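Local coordinates for protein receptor-type adenylate cyclase GRESAG 4.3 (Trypanosoma brucei, PDB 1FX4) that catalyses the magnesium-dependent conversion of ATP to 3',5'-cyclic AMP and diphosphate through its class III cyclase catalytic domain, at residues A[13-18]-A[158-163]; A[19-24]-A[131-136]. All blocks are in the same frame, centred on the assembly; numbering follows the deposited sequence.

Contact 1: residues A[13-18]-A[158-163]; sequences VTLIFT and GRTSNM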
ATOM      1  N   VAL A  13       4.633  -3.072 -22.156  1.00 27.52           N
ATOM      2  CA  VAL A  13       4.269  -3.898 -21.016  1.00 25.95           C
ATOM      3  C   VAL A  13       2.774  -3.748 -20.736  1.00 24.85           C
ATOM      4  O   VAL A  13       2.207  -2.678 -20.931  1.00 24.58           O
ATOM      5  CB  VAL A  13       5.039  -3.459 -19.755  1.00 25.61           C
ATOM      6  CG1 VAL A  13       4.614  -4.301 -18.554  1.00 25.67           C
ATOM      7  CG2 VAL A  13       6.557  -3.586 -19.978  1.00 26.18           C
ATOM      8  N   THR A  14       2.131  -4.843 -20.353  1.00 23.85           N
ATOM      9  CA  THR A  14       0.722  -4.776 -19.997  1.00 22.74           C
ATOM     10  C   THR A  14       0.688  -4.891 -18.486  1.00 22.28           C
ATOM     11  O   THR A  14       1.223  -5.842 -17.901  1.00 21.64           O
ATOM     12  CB  THR A  14      -0.117  -5.909 -20.619  1.00 23.01           C
ATOM     13  OG1 THR A  14      -0.050  -5.813 -22.046  1.00 22.49           O
ATOM     14  CG2 THR A  14      -1.581  -5.771 -20.200  1.00 20.98           C
ATOM     15  N   LEU A  15       0.105  -3.880 -17.856  1.00 21.07           N
ATOM     16  CA  LEU A  15       0.009  -3.867 -16.418  1.00 20.66           C
ATOM     17  C   LEU A  15      -1.425  -4.084 -15.992  1.00 20.31           C
ATOM     18  O   LEU A  15      -2.352  -3.594 -16.630  1.00 20.78           O
ATOM     19  CB  LEU A  15       0.509  -2.531 -15.872  1.00 21.87           C
ATOM     20  CG  LEU A  15       1.997  -2.280 -16.091  1.00 21.53           C
ATOM     21  CD1 LEU A  15       2.313  -0.873 -15.608  1.00 22.80           C
ATOM     22  CD2 LEU A  15       2.815  -3.317 -15.326  1.00 21.64           C
ATOM     23  N   ILE A  16      -1.589  -4.852 -14.924  1.00 20.50           N
ATOM     24  CA  ILE A  16      -2.900  -5.127 -14.358  1.00 20.51           C
ATOM     25  C   ILE A  16      -2.866  -4.686 -12.905  1.00 20.13           C
ATOM     26  O   ILE A  16      -1.943  -5.050 -12.170  1.00 21.78           O
ATOM     27  CB  ILE A  16      -3.215  -6.636 -14.314  1.00 21.78           C
ATOM     28  CG1 ILE A  16      -3.109  -7.266 -15.701  1.00 21.64           C
ATOM     29  CG2 ILE A  16      -4.618  -6.852 -13.718  1.00 20.76           C
ATOM     30  CD1 ILE A  16      -3.142  -8.792 -15.648  1.00 25.09           C
ATOM     31  N   PHE A  17      -3.810  -3.839 -12.512  1.00 19.51           N
ATOM     32  CA  PHE A  17      -3.914  -3.442 -11.117  1.00 18.47           C
ATOM     33  C   PHE A  17      -5.238  -3.994 -10.601  1.00 17.34           C
ATOM     34  O   PHE A  17      -6.243  -3.958 -11.301  1.00 17.15           O
ATOM     35  CB  PHE A  17      -3.880  -1.914 -10.941  1.00 18.92           C
ATOM     36  CG  PHE A  17      -2.490  -1.344 -10.879  1.00 20.29           C
ATOM     37  CD1 PHE A  17      -1.824  -1.000 -12.040  1.00 21.24           C
ATOM     38  CD2 PHE A  17      -1.856  -1.145  -9.656  1.00 21.26           C
ATOM     39  CE1 PHE A  17      -0.540  -0.456 -11.986  1.00 22.28           C
ATOM     40  CE2 PHE A  17      -0.568  -0.600  -9.600  1.00 22.26           C
ATOM     41  CZ  PHE A  17       0.081  -0.257 -10.768  1.00 21.07           C
ATOM     42  N   THR A  18      -5.227  -4.534  -9.388  1.00 16.86           N
ATOM     43  CA  THR A  18      -6.445  -5.059  -8.790  1.00 16.99           C
ATOM     44  C   THR A  18      -6.597  -4.531  -7.389  1.00 17.75           C
ATOM     45  O   THR A  18      -5.617  -4.137  -6.767  1.00 18.70           O
ATOM     46  CB  THR A  18      -6.417  -6.591  -8.648  1.00 17.75           C
ATOM     47  OG1 THR A  18      -5.524  -6.971  -7.587  1.00 19.07           O
ATOM     48  CG2 THR A  18      -5.967  -7.255  -9.955  1.00 18.88           C
ATOM     49  N   GLY A 158       6.391   5.319 -14.402  1.00 33.78           N
ATOM     50  CA  GLY A 158       6.079   6.150 -15.550  1.00 34.33           C
ATOM     51  C   GLY A 158       4.591   6.277 -15.770  1.00 34.46           C
ATOM     52  O   GLY A 158       3.788   5.672 -15.047  1.00 34.28           O
ATOM     53  N   ARG A 159       4.219   7.054 -16.781  1.00 34.72           N
ATOM     54  CA  ARG A 159       2.817   7.286 -17.094  1.00 34.82           C
ATOM     55  C   ARG A 159       2.032   5.998 -17.370  1.00 33.57           C
ATOM     56  O   ARG A 159       0.855   5.917 -17.044  1.00 33.09           O
ATOM     57  CB  ARG A 159       2.676   8.278 -18.263  1.00 36.60           C
ATOM     58  CG  ARG A 159       3.214   9.682 -17.957  1.00 39.12           C
ATOM     59  CD  ARG A 159       2.816  10.717 -19.020  1.00 40.51           C
ATOM     60  NE  ARG A 159       3.129  10.282 -20.380  1.00 42.88           N
ATOM     61  CZ  ARG A 159       4.357  10.200 -20.886  1.00 43.76           C
ATOM     62  NH1 ARG A 159       5.419  10.532 -20.154  1.00 44.84           N
ATOM     63  NH2 ARG A 159       4.530   9.742 -22.118  1.00 44.38           N
ATOM     64  N   THR A 160       2.692   4.987 -17.925  1.00 32.12           N
ATOM     65  CA  THR A 160       2.039   3.717 -18.235  1.00 31.72           C
ATOM     66  C   THR A 160       1.533   3.030 -16.977  1.00 30.98           C
ATOM     67  O   THR A 160       0.397   2.564 -16.922  1.00 30.28           O
ATOM     68  CB  THR A 160       2.984   2.764 -18.998  1.00 31.54           C
ATOM     69  OG1 THR A 160       3.204   3.284 -20.312  1.00 32.08           O
ATOM     70  CG2 THR A 160       2.373   1.360 -19.122  1.00 31.55           C
ATOM     71  N   SER A 161       2.387   2.979 -15.961  1.00 30.51           N
ATOM     72  CA  SER A 161       2.017   2.368 -14.701  1.00 29.90           C
ATOM     73  C   SER A 161       0.910   3.190 -14.044  1.00 29.85           C
ATOM     74  O   SER A 161      -0.060   2.632 -13.535  1.00 28.26           O
ATOM     75  CB  SER A 161       3.242   2.277 -13.792  1.00 30.19           C
ATOM     76  OG  SER A 161       2.896   1.719 -12.550  1.00 32.43           O
ATOM     77  N   ASN A 162       1.042   4.516 -14.097  1.00 29.93           N
ATOM     78  CA  ASN A 162       0.049   5.412 -13.496  1.00 30.50           C
ATOM     79  C   ASN A 162      -1.294   5.307 -14.216  1.00 29.18           C
ATOM     80  O   ASN A 162      -2.353   5.419 -13.599  1.00 28.84           O
ATOM     81  CB  ASN A 162       0.557   6.859 -13.511  1.00 33.23           C
ATOM     82  CG  ASN A 162       1.955   6.994 -12.910  1.00 36.69           C
ATOM     83  OD1 ASN A 162       2.336   6.240 -12.005  1.00 38.87           O
ATOM     84  ND2 ASN A 162       2.736   7.945 -13.430  1.00 38.36           N
ATOM     85  N   MET A 163      -1.247   5.078 -15.525  1.00 28.55           N
ATOM     86  CA  MET A 163      -2.453   4.938 -16.329  1.00 27.79           C
ATOM     87  C   MET A 163      -3.190   3.658 -15.930  1.00 26.38           C
ATOM     88  O   MET A 163      -4.413   3.646 -15.803  1.00 25.30           O
ATOM     89  CB  MET A 163      -2.098   4.889 -17.813  1.00 30.09           C
ATOM     90  CG  MET A 163      -3.281   4.691 -18.722  1.00 32.88           C
ATOM     91  SD  MET A 163      -4.388   6.092 -18.616  1.00 37.77           S
ATOM     92  CE  MET A 163      -3.382   7.345 -19.449  1.00 34.90           C
TER
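Leu15 and Phe17 both carry CG anti to their carbonyl carbon (chi1 -66° and -85°), and with chi2 of Leu15 extended its CD1 reaches the first turn of the helix. This methyl is the main point of touch: Leu15 CD1 sits 3.4 Å from Ser161 CA, tighter than usual for two carbons, and 3.8 Å from Ser161 CB. Thr160 turns CG2 anti to its backbone N, so the methyl faces the strand, with Thr160 CG2 4.2 Å from Leu15 CD1; its OG1 is hydrogen-bonded to the carbonyl of Leu142. The contact joins the central sheet of the class III cyclase domain to helix 159-170, which packs on the sheet face bearing Val13, Leu15 and Phe17. No hydrogen bond passes between the segments. Phe17 instead brings its ring end to Ser161, with CE1 3.5 Å from Ser161 O, while Ser161 OG lies in plane at the ring edge, 3.9 Å from Phe17 CZ. That hydroxyl is hydrogen-bonded to the carbonyl of Tyr156. Further along the same helix, Ala164, Ala165 and Glu168 touch the Phe17 side chain, and Met65 of strand 63-68 packs against both Phe17 and Ser161.

Contact 2: residues A[19-24]-A[131-136]; sequences DIESST and GLRVRV. With MG (magnesium ion), chain B.
Residues 19-20 of strand 13-20 pair antiparallel with residues 134-135 of strand 134-141, at the metal ligand Asp19. The tight part is backbone: Asp19 and Arg135 form a hydrogen-bonded pair, with Arg135 N 2.9 Å from Asp19 O, and Glu21 N gives a short 2.7 Å bond nearly along the carbonyl axis of Arg133 O. On the side bearing Ile20 and Val134, Ile20 CD1 meets Leu132 CD1 of the preceding loop at 3.8 Å. The side of Asp19 and Arg135 is looser and hydrated. Asp19 has CG anti to its backbone N; its OD1 binds magnesium at 2.3 Å, while OD2 accepts hydrogen bonds from two waters, one also a magnesium ligand. Arg135, bent at chi3 (74°), runs alongside; guanidinium and carboxylate planes are 77° apart, and the salt bridge is long, Arg135 NH1 to Asp19 OD2 3.9 Å. A water also links the two, weakly on the arginine side. The arginine's charge may temper that of the metal-bound carboxylate. A further water, in plane at the guanidinium edge, joins Arg135 NH2 to Ser22 N. Separately, a water connects Glu21 OE2 with Arg133 NH1. Asp62 completes the protein ligands of the ion. Glu21 OE1 is hydrogen-bonded to Gly173 N; Arg133 forms a salt bridge with Glu103 and a hydrogen bond to Tyr125 OH. Ile20 and Leu132 pack against His41 of helix 34-51, Ile20 also touching Tyr99 and Leu132 touching Val95 of helix 94-109.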
ATOM      1  N   ASP A  19      -7.828  -4.519  -6.900  1.00 17.49           N
ATOM      2  CA  ASP A  19      -8.060  -4.145  -5.527  1.00 18.72           C
ATOM      3  C   ASP A  19      -9.394  -4.725  -5.117  1.00 18.76           C
ATOM      4  O   ASP A  19     -10.264  -4.942  -5.966  1.00 19.05           O
ATOM      5  CB  ASP A  19      -8.043  -2.634  -5.330  1.00 20.88           C
ATOM      6  CG  ASP A  19      -7.589  -2.246  -3.929  1.00 22.30           C
ATOM      7  OD1 ASP A  19      -7.505  -3.132  -3.059  1.00 23.94           O
ATOM      8  OD2 ASP A  19      -7.291  -1.061  -3.699  1.00 25.17           O
ATOM      9  N   ILE A  20      -9.542  -5.008  -3.829  1.00 18.22           N
ATOM     10  CA  ILE A  20     -10.787  -5.552  -3.330  1.00 18.18           C
ATOM     11  C   ILE A  20     -11.710  -4.379  -3.042  1.00 19.65           C
ATOM     12  O   ILE A  20     -11.356  -3.468  -2.277  1.00 17.08           O
ATOM     13  CB  ILE A  20     -10.583  -6.362  -2.050  1.00 18.31           C
ATOM     14  CG1 ILE A  20      -9.711  -7.591  -2.341  1.00 19.28           C
ATOM     15  CG2 ILE A  20     -11.935  -6.822  -1.503  1.00 17.60           C
ATOM     16  CD1 ILE A  20      -9.483  -8.438  -1.108  1.00 19.65           C
ATOM     17  N   GLU A  21     -12.875  -4.390  -3.669  1.00 19.70           N
ATOM     18  CA  GLU A  21     -13.809  -3.309  -3.449  1.00 21.80           C
ATOM     19  C   GLU A  21     -14.303  -3.325  -2.011  1.00 20.78           C
ATOM     20  O   GLU A  21     -14.602  -4.385  -1.453  1.00 19.09           O
ATOM     21  CB  GLU A  21     -15.001  -3.403  -4.394  1.00 24.62           C
ATOM     22  CG  GLU A  21     -15.900  -2.188  -4.265  1.00 30.01           C
ATOM     23  CD  GLU A  21     -17.087  -2.230  -5.178  1.00 33.04           C
ATOM     24  OE1 GLU A  21     -17.114  -1.428  -6.132  1.00 36.09           O
ATOM     25  OE2 GLU A  21     -17.995  -3.054  -4.942  1.00 36.22           O
ATOM     26  N   SER A  22     -14.319  -2.144  -1.399  1.00 21.15           N
ATOM     27  CA  SER A  22     -14.804  -1.985  -0.024  1.00 21.53           C
ATOM     28  C   SER A  22     -14.112  -2.863   0.994  1.00 21.54           C
ATOM     29  O   SER A  22     -14.728  -3.232   1.993  1.00 21.05           O
ATOM     30  CB  SER A  22     -16.298  -2.302   0.040  1.00 21.48           C
ATOM     31  OG  SER A  22     -17.031  -1.327  -0.644  1.00 23.02           O
ATOM     32  N   SER A  23     -12.839  -3.182   0.786  1.00 21.57           N
ATOM     33  CA  SER A  23     -12.173  -4.049   1.749  1.00 22.49           C
ATOM     34  C   SER A  23     -12.089  -3.427   3.141  1.00 22.55           C
ATOM     35  O   SER A  23     -12.209  -4.120   4.141  1.00 21.68           O
ATOM     36  CB  SER A  23     -10.791  -4.485   1.268  1.00 23.74           C
ATOM     37  OG  SER A  23      -9.905  -3.398   1.137  1.00 25.70           O
ATOM     38  N   THR A  24     -11.898  -2.118   3.200  1.00 23.33           N
ATOM     39  CA  THR A  24     -11.814  -1.449   4.496  1.00 24.80           C
ATOM     40  C   THR A  24     -13.106  -1.666   5.291  1.00 23.79           C
ATOM     41  O   THR A  24     -13.071  -2.120   6.434  1.00 24.72           O
ATOM     42  CB  THR A  24     -11.512   0.040   4.304  1.00 25.76           C
ATOM     43  OG1 THR A  24     -10.233   0.165   3.681  1.00 27.85           O
ATOM     44  CG2 THR A  24     -11.464   0.750   5.631  1.00 26.14           C
ATOM     45  N   GLY A 131     -18.961 -13.627  -3.003  1.00 20.89           N
ATOM     46  CA  GLY A 131     -17.676 -13.381  -2.358  1.00 21.13           C
ATOM     47  C   GLY A 131     -17.039 -12.026  -2.588  1.00 20.50           C
ATOM     48  O   GLY A 131     -17.712 -11.060  -2.918  1.00 21.34           O
ATOM     49  N   LEU A 132     -15.727 -11.959  -2.391  1.00 19.74           N
ATOM     50  CA  LEU A 132     -14.984 -10.716  -2.577  1.00 18.93           C
ATOM     51  C   LEU A 132     -15.096 -10.176  -3.997  1.00 19.16           C
ATOM     52  O   LEU A 132     -15.006 -10.932  -4.974  1.00 19.43           O
ATOM     53  CB  LEU A 132     -13.506 -10.915  -2.213  1.00 17.72           C
ATOM     54  CG  LEU A 132     -13.205 -11.166  -0.737  1.00 17.13           C
ATOM     55  CD1 LEU A 132     -11.693 -11.426  -0.549  1.00 17.16           C
ATOM     56  CD2 LEU A 132     -13.661  -9.954   0.088  1.00 18.21           C
ATOM     57  N   ARG A 133     -15.329  -8.872  -4.118  1.00 18.29           N
ATOM     58  CA  ARG A 133     -15.433  -8.244  -5.431  1.00 18.60           C
ATOM     59  C   ARG A 133     -14.140  -7.507  -5.745  1.00 19.25           C
ATOM     60  O   ARG A 133     -13.760  -6.556  -5.043  1.00 20.06           O
ATOM     61  CB  ARG A 133     -16.617  -7.286  -5.500  1.00 18.24           C
ATOM     62  CG  ARG A 133     -17.954  -7.970  -5.313  1.00 18.05           C
ATOM     63  CD  ARG A 133     -19.070  -6.944  -5.421  1.00 18.07           C
ATOM     64  NE  ARG A 133     -20.358  -7.502  -5.024  1.00 17.64           N
ATOM     65  CZ  ARG A 133     -21.515  -6.857  -5.150  1.00 18.05           C
ATOM     66  NH1 ARG A 133     -21.540  -5.632  -5.668  1.00 17.58           N
ATOM     67  NH2 ARG A 133     -22.639  -7.422  -4.723  1.00 17.05           N
ATOM     68  N   VAL A 134     -13.488  -7.929  -6.821  1.00 18.08           N
ATOM     69  CA  VAL A 134     -12.217  -7.358  -7.233  1.00 18.11           C
ATOM     70  C   VAL A 134     -12.363  -6.441  -8.433  1.00 18.80           C
ATOM     71  O   VAL A 134     -12.980  -6.805  -9.424  1.00 19.70           O
ATOM     72  CB  VAL A 134     -11.194  -8.503  -7.562  1.00 18.29           C
ATOM     73  CG1 VAL A 134      -9.826  -7.933  -7.925  1.00 17.89           C
ATOM     74  CG2 VAL A 134     -11.055  -9.425  -6.357  1.00 17.57           C
ATOM     75  N   ARG A 135     -11.844  -5.223  -8.324  1.00 19.73           N
ATOM     76  CA  ARG A 135     -11.877  -4.294  -9.443  1.00 20.12           C
ATOM     77  C   ARG A 135     -10.555  -4.490 -10.154  1.00 19.20           C
ATOM     78  O   ARG A 135      -9.521  -4.717  -9.517  1.00 18.54           O
ATOM     79  CB  ARG A 135     -12.045  -2.844  -8.984  1.00 23.16           C
ATOM     80  CG  ARG A 135     -10.891  -2.283  -8.235  1.00 25.40           C
ATOM     81  CD  ARG A 135     -11.111  -0.784  -7.952  1.00 30.26           C
ATOM     82  NE  ARG A 135     -12.092  -0.572  -6.913  1.00 33.22           N
ATOM     83  CZ  ARG A 135     -11.804  -0.113  -5.699  1.00 36.33           C
ATOM     84  NH1 ARG A 135     -10.552   0.197  -5.363  1.00 36.30           N
ATOM     85  NH2 ARG A 135     -12.773   0.029  -4.816  1.00 37.10           N
ATOM     86  N   VAL A 136     -10.589  -4.428 -11.479  1.00 17.96           N
ATOM     87  CA  VAL A 136      -9.394  -4.658 -12.271  1.00 18.45           C
ATOM     88  C   VAL A 136      -9.253  -3.633 -13.369  1.00 18.29           C
ATOM     89  O   VAL A 136     -10.213  -3.323 -14.070  1.00 19.40           O
ATOM     90  CB  VAL A 136      -9.427  -6.082 -12.918  1.00 17.73           C
ATOM     91  CG1 VAL A 136      -8.164  -6.326 -13.735  1.00 17.47           C
ATOM     92  CG2 VAL A 136      -9.602  -7.150 -11.833  1.00 17.92           C
TER
HETATM   93 MG    MG B2001      -7.026  -2.132  -1.054  1.00 22.90          MG
HETATM   94  O   HOH W   1      -7.930   0.782  -5.474  1.00 59.56           O
HETATM   95  O   HOH W   2      -7.386   0.272  -1.358  1.00 37.41           O
HETATM   96  O   HOH W   3      -9.448  -2.008  -1.432  1.00 43.97           O
HETATM   97  O   HOH W   4     -19.556  -4.165  -7.343  1.00 30.82           O
HETATM   98  O   HOH W   5     -13.502   0.287  -2.395  1.00 34.26           O
HETATM   99  O   HOH W   6      -4.646  -1.482  -1.429  1.00 36.44           O

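Both contacts use strand 13-20: contact 1 places its first six residues against helix 159-170, and contact 2 pairs Asp19 and Ile20 of that strand with strand 134-141. Their centres are 19 Å apart, yet the segments meet within the sheet, where Ile16 CG2 lies 3.6 Å from Val136 CG1 and Thr18 CB is 3.7 Å from Val134 CG1. Along the chain, contact 2 is nested inside the loop closed by contact 1. The magnesium site belongs to contact 2, through Asp19; the side chain of Phe17 in contact 1 is about 10 Å from the ion. Glu168 joins the two, touching Phe17 and forming a long, weak ion pair with Arg135.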